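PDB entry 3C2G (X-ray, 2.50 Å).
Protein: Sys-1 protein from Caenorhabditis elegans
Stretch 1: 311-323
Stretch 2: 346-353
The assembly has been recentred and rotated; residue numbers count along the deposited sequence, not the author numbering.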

# COMPACT_ATOMS: atom_id res chain seq x y z
N VAL A 311 -6.15 2.04 4.25
CA VAL A 311 -7.34 2.83 4.58
C VAL A 311 -7.24 3.51 5.96
O VAL A 311 -8.21 4.13 6.42
CB VAL A 311 -8.66 1.97 4.52
CG1 VAL A 311 -8.81 1.29 3.16
CG2 VAL A 311 -8.71 0.93 5.65
N SER A 312 -6.08 3.38 6.59
CA SER A 312 -5.89 3.75 7.99
C SER A 312 -5.96 5.26 8.26
O SER A 312 -6.28 5.67 9.37
CB SER A 312 -4.57 3.19 8.50
OG SER A 312 -3.47 3.76 7.82
N ASP A 313 -5.68 6.07 7.25
CA ASP A 313 -5.75 7.52 7.40
C ASP A 313 -7.15 8.11 7.18
O ASP A 313 -7.32 9.33 7.13
CB ASP A 313 -4.69 8.20 6.53
CG ASP A 313 -4.83 7.86 5.03
OD1 ASP A 313 -4.93 6.67 4.66
OD2 ASP A 313 -4.81 8.82 4.22
N ALA A 314 -8.17 7.27 7.11
CA ALA A 314 -9.52 7.74 6.85
C ALA A 314 -10.13 8.50 8.03
O ALA A 314 -10.10 8.04 9.18
CB ALA A 314 -10.41 6.59 6.46
N LYS A 315 -10.70 9.67 7.75
CA LYS A 315 -11.32 10.49 8.79
C LYS A 315 -12.56 9.80 9.36
O LYS A 315 -12.88 9.98 10.55
CB LYS A 315 -11.64 11.90 8.27
CG LYS A 315 -10.42 12.87 8.23
CD LYS A 315 -10.69 14.05 7.27
CE LYS A 315 -10.03 15.35 7.76
NZ LYS A 315 -8.54 15.40 7.53
N ALA A 316 -13.24 9.00 8.52
CA ALA A 316 -14.40 8.21 8.98
C ALA A 316 -14.08 7.23 10.11
O ALA A 316 -14.97 6.79 10.82
CB ALA A 316 -15.06 7.49 7.83
N LEU A 317 -12.80 6.87 10.28
CA LEU A 317 -12.41 6.00 11.39
C LEU A 317 -12.63 6.68 12.76
O LEU A 317 -12.62 6.01 13.81
CB LEU A 317 -10.99 5.45 11.21
CG LEU A 317 -10.83 4.31 10.18
CD1 LEU A 317 -9.46 4.33 9.51
CD2 LEU A 317 -11.09 2.94 10.77
N ALA A 318 -12.88 7.99 12.75
CA ALA A 318 -13.36 8.70 13.95
C ALA A 318 -14.79 8.33 14.33
O ALA A 318 -15.20 8.56 15.46
CB ALA A 318 -13.24 10.20 13.78
N LYS A 319 -15.54 7.75 13.40
CA LYS A 319 -16.93 7.39 13.69
C LYS A 319 -17.17 5.90 13.79
O LYS A 319 -18.23 5.48 14.22
CB LYS A 319 -17.90 7.99 12.68
CG LYS A 319 -18.34 9.41 13.01
CD LYS A 319 -17.78 10.41 12.00
CE LYS A 319 -18.20 11.84 12.32
NZ LYS A 319 -17.46 12.37 13.50
N THR A 320 -16.20 5.08 13.39
CA THR A 320 -16.39 3.62 13.41
C THR A 320 -16.21 3.06 14.82
O THR A 320 -15.25 3.41 15.47
CB THR A 320 -15.41 2.94 12.41
OG1 THR A 320 -15.86 3.19 11.08
CG2 THR A 320 -15.35 1.42 12.61
N PRO A 321 -17.13 2.20 15.28
CA PRO A 321 -16.93 1.52 16.57
C PRO A 321 -15.64 0.70 16.56
O PRO A 321 -15.53 -0.27 15.83
CB PRO A 321 -18.15 0.59 16.67
CG PRO A 321 -19.20 1.23 15.80
CD PRO A 321 -18.41 1.80 14.65
N LEU A 322 -14.68 1.10 17.39
CA LEU A 322 -13.38 0.45 17.41
C LEU A 322 -13.08 -0.34 18.69
O LEU A 322 -12.00 -0.91 18.84
CB LEU A 322 -12.28 1.47 17.10
CG LEU A 322 -12.21 1.91 15.62
CD1 LEU A 322 -11.31 3.11 15.42
CD2 LEU A 322 -11.77 0.78 14.71
N GLU A 323 -14.07 -0.41 19.58
CA GLU A 323 -13.90 -1.03 20.90
C GLU A 323 -13.53 -2.51 20.81
O GLU A 323 -12.93 -3.05 21.73
CB GLU A 323 -15.15 -0.86 21.77
CG GLU A 323 -15.54 0.58 22.12
CD GLU A 323 -16.02 1.42 20.92
OE1 GLU A 323 -16.51 0.85 19.91
OE2 GLU A 323 -15.90 2.67 20.99
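Stretch 2, residues 346-353: TGFLSNVV

Stretch 2 is helical and begins earlier in the chain. Stretch 1 is mostly loop, with one short 3-10 segment at 315-318. The two pack over a modest patch, 327 Å² counted on both sides. The contacts advance in the same sense along both chains, from Ser312 against Phe348 to Leu317 and Leu322 against Val352. The faces meet mainly through Phe348, Asn351 and Val352, which the helical repeat brings to one side. Leu349 and Val353 point their CA-to-CB bonds away.

Stretch 1 opens with a type I beta turn from Val311 to Ala314, closed by Ala314 N to Val311 O at 3.2 Å. Val311 directs its CB sideways and makes no contact with the helix.

Ser312, inside the turn, is the centre of the contact. It is buried, and Ser312 CA lies 5.2 Å from the CA of Phe348. Ser312 CB points toward the helix and lies 3.5 Å from Phe348 CD1, meeting the ring obliquely. Phe348 sets out sideways, with chi1 in t, and the end of its side chain comes nearer to stretch 1. The p rotamer of Ser312 places OG within reach of Asn351. Asn351 ND2 donates a hydrogen bond to Ser312 OG, 2.6 Å long and almost straight at 178°. This is the one hydrogen bond between the stretches, and it gives a polar tie within a buried site. The backbone does not add another: Ser312 O is 4.0 Å from Val352 N, which instead bonds to Phe348 O at 2.9 Å within the helix.

Asp313 follows, with Asp313 CA 5.3 Å from the CA of Asn351. Its contact is slight. Asp313 N lies 4.0 Å from Asn351 CB, and Asp313 CB lies 4.1 Å from Asn351 ND2. Its carboxylate oxygens are hydrogen-bonded elsewhere in the structure.

From Ala314 to Ala316 the chain leaves the helix, and none of these residues touches it. The 3-10 segment then brings back Leu317, held by Leu317 N to Ala314 O at 3.1 Å. Leu317 CB points toward stretch 2 and lies 4.3 Å from Val352 CG2, a loose apolar contact.

Ala318 to Pro321 again make no contact. Lys319 and Pro321 are exposed and touch a crystal neighbour.

Leu322 returns to the helix. Its CB points toward stretch 2, and Leu322 CD1 reaches Val352 CG2 at 3.7 Å. Val352 CG2 thus meets Leu317, in the 3-10 segment, and Leu322, further along the stretch. Glu323 ends the stretch, exposed and out of reach.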

# COMPACT_ATOMS: atom_id res chain seq x y z
N THR A 346 1.19 -1.96 12.85
CA THR A 346 1.70 -0.79 13.54
C THR A 346 1.48 0.48 12.72
O THR A 346 1.30 1.56 13.28
CB THR A 346 3.22 -0.92 13.93
OG1 THR A 346 4.02 -1.10 12.76
CG2 THR A 346 3.45 -2.07 14.91
N GLY A 347 1.53 0.34 11.39
CA GLY A 347 1.26 1.45 10.48
C GLY A 347 -0.17 1.90 10.63
O GLY A 347 -0.45 3.09 10.77
N PHE A 348 -1.09 0.94 10.64
CA PHE A 348 -2.49 1.19 10.91
C PHE A 348 -2.76 1.85 12.28
O PHE A 348 -3.58 2.76 12.39
CB PHE A 348 -3.27 -0.13 10.80
CG PHE A 348 -4.71 -0.01 11.20
CD1 PHE A 348 -5.66 0.39 10.28
CD2 PHE A 348 -5.10 -0.26 12.50
CE1 PHE A 348 -7.01 0.51 10.66
CE2 PHE A 348 -6.43 -0.12 12.89
CZ PHE A 348 -7.38 0.25 11.97
N LEU A 349 -2.09 1.35 13.31
CA LEU A 349 -2.24 1.86 14.66
C LEU A 349 -1.87 3.34 14.72
O LEU A 349 -2.61 4.15 15.27
CB LEU A 349 -1.35 1.04 15.60
CG LEU A 349 -1.47 1.28 17.10
CD1 LEU A 349 -2.93 1.09 17.60
CD2 LEU A 349 -0.49 0.37 17.86
N SER A 350 -0.75 3.69 14.10
CA SER A 350 -0.26 5.08 14.11
C SER A 350 -1.25 6.06 13.50
O SER A 350 -1.42 7.14 14.05
CB SER A 350 1.09 5.20 13.41
OG SER A 350 0.97 4.85 12.05
N ASN A 351 -1.90 5.68 12.40
CA ASN A 351 -2.91 6.53 11.78
C ASN A 351 -4.25 6.53 12.51
O ASN A 351 -4.90 7.57 12.61
CB ASN A 351 -3.16 6.15 10.32
CG ASN A 351 -2.01 6.52 9.41
OD1 ASN A 351 -1.26 7.46 9.68
ND2 ASN A 351 -1.86 5.78 8.32
N VAL A 352 -4.67 5.37 13.02
CA VAL A 352 -6.01 5.28 13.60
C VAL A 352 -6.12 6.10 14.89
O VAL A 352 -7.18 6.65 15.16
CB VAL A 352 -6.48 3.81 13.81
CG1 VAL A 352 -5.93 3.21 15.10
CG2 VAL A 352 -8.00 3.73 13.81
N VAL A 353 -5.04 6.18 15.67
CA VAL A 353 -5.08 6.93 16.92
C VAL A 353 -4.96 8.42 16.66
O VAL A 353 -5.33 9.21 17.51
CB VAL A 353 -3.99 6.49 17.95
CG1 VAL A 353 -4.09 5.00 18.27
CG2 VAL A 353 -2.57 6.86 17.49